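Local coordinates for protein serine protease inhibitor (PDB 3STO) that probably inhibits serine-type endopeptidases and has the serpin fold, at residues L50-G55 / E135-D140. Numbering follows the deposited sequence.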
# COMPACT_ATOMS: atom_id res chain seq x y z
N LEU A 50 8.14 1.84 9.44
CA LEU A 50 8.06 2.36 10.80
C LEU A 50 8.44 1.31 11.85
O LEU A 50 9.25 1.55 12.75
CB LEU A 50 6.64 2.80 11.09
CG LEU A 50 6.57 3.99 12.00
CD1 LEU A 50 7.56 5.01 11.46
CD2 LEU A 50 5.16 4.49 11.97
N GLY A 51 7.82 0.15 11.74
CA GLY A 51 8.05 -0.90 12.70
C GLY A 51 9.49 -1.33 12.77
O GLY A 51 9.99 -1.68 13.84
N ILE A 52 10.18 -1.33 11.65
CA ILE A 52 11.54 -1.83 11.67
C ILE A 52 12.45 -1.02 12.64
O ILE A 52 13.26 -1.60 13.38
CB ILE A 52 12.10 -1.93 10.26
CG1 ILE A 52 13.14 -3.03 10.17
CG2 ILE A 52 12.66 -0.59 9.78
CD1 ILE A 52 13.44 -3.41 8.75
N LEU A 53 12.27 0.30 12.69
CA LEU A 53 13.06 1.18 13.56
C LEU A 53 12.86 0.87 15.04
O LEU A 53 13.81 0.88 15.81
CB LEU A 53 12.75 2.65 13.27
CG LEU A 53 13.08 3.06 11.83
CD1 LEU A 53 12.73 4.50 11.58
CD2 LEU A 53 14.55 2.82 11.54
N LEU A 54 11.65 0.56 15.43
CA LEU A 54 11.37 0.12 16.78
C LEU A 54 11.71 -1.37 17.02
O LEU A 54 12.16 -1.74 18.10
CB LEU A 54 9.89 0.36 17.10
CG LEU A 54 9.39 -0.15 18.44
CD1 LEU A 54 10.22 0.49 19.56
CD2 LEU A 54 7.94 0.15 18.59
N GLY A 55 11.46 -2.22 16.03
CA GLY A 55 11.67 -3.65 16.19
C GLY A 55 13.16 -3.95 16.26
O GLY A 55 13.57 -4.92 16.88
N GLU A 135 23.35 -5.63 12.27
CA GLU A 135 23.10 -7.06 12.24
C GLU A 135 21.60 -7.35 12.24
O GLU A 135 21.16 -8.19 11.47
CB GLU A 135 23.81 -7.76 13.41
N SER A 136 20.84 -6.66 13.08
CA SER A 136 19.37 -6.78 13.08
C SER A 136 18.72 -6.54 11.69
O SER A 136 17.82 -7.29 11.26
CB SER A 136 18.75 -5.86 14.15
OG SER A 136 17.53 -6.39 14.67
N ILE A 137 19.18 -5.50 10.99
CA ILE A 137 18.69 -5.21 9.63
C ILE A 137 19.16 -6.22 8.58
O ILE A 137 18.43 -6.52 7.63
CB ILE A 137 19.02 -3.77 9.17
CG1 ILE A 137 18.45 -2.74 10.15
CG2 ILE A 137 18.47 -3.51 7.76
CD1 ILE A 137 16.97 -2.95 10.46
N ALA A 138 20.37 -6.74 8.76
CA ALA A 138 20.89 -7.84 7.93
C ALA A 138 20.05 -9.09 8.14
O ALA A 138 19.64 -9.73 7.17
CB ALA A 138 22.33 -8.11 8.26
N ASN A 139 19.80 -9.42 9.40
CA ASN A 139 18.98 -10.58 9.75
C ASN A 139 17.50 -10.36 9.44
O ASN A 139 16.67 -11.24 9.70
CB ASN A 139 19.15 -10.96 11.22
CG ASN A 139 20.59 -11.37 11.57
OD1 ASN A 139 21.41 -11.63 10.69
ND2 ASN A 139 20.88 -11.44 12.87
N ASP A 140 17.18 -9.19 8.89
CA ASP A 140 15.82 -8.87 8.46
C ASP A 140 15.67 -9.02 6.95
O ASP A 140 16.40 -8.39 6.16
CB ASP A 140 15.43 -7.45 8.86
CG ASP A 140 13.95 -7.18 8.64
OD1 ASP A 140 13.50 -7.09 7.47
OD2 ASP A 140 13.24 -7.06 9.66
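Ile52 reaches Ile137 and Asp140 through a nearly extended chain: CG1 roughly anti to the backbone N (chi1 -151°) and CD1 continuing outward (chi2 165°) carry the longer branch from helix 43-55 toward the second segment. Ile137 adopts a different rotamer, its CG1 anti to the carbonyl carbon (chi1 -57°) and a bend at chi2 that brings CD1 forward, although its CB does not point straight at the partner helix. The two isoleucines cross at about a right angle, and the terminal methyl of one meets the longer branch of the other: Ile137 CD1 lies 3.8 Å from Ile52 CG1 and 3.9 Å from Ile52 CD1. Beyond the last turn of helix 131-138, Asp140 presents a face of its carboxylate to the end of Ile52, whose methyl sits over that face. Here Ile52 CD1 is 3.8 Å from both CG and OD2 of Asp140 and 3.9 Å from OD1, a van der Waals approach of a methyl to a carboxylate. The hydroxyl of Tyr93 shares a hydrogen bond with Asp140 OD1, which also receives a weak one from Gly143 N; these bonds probably help to fix the carboxylate beside the methyl. The two backbones stay well apart, with the CA atoms of Ile52 and Ile137 8.2 Å from each other. Within the serpin fold, this small, largely apolar contact joins the C-terminal parts of helices 43-55 and 131-138, with Ile121 of strand 112-124 touching both isoleucines and Tyr93 of helix 82-101 packing against Ile52.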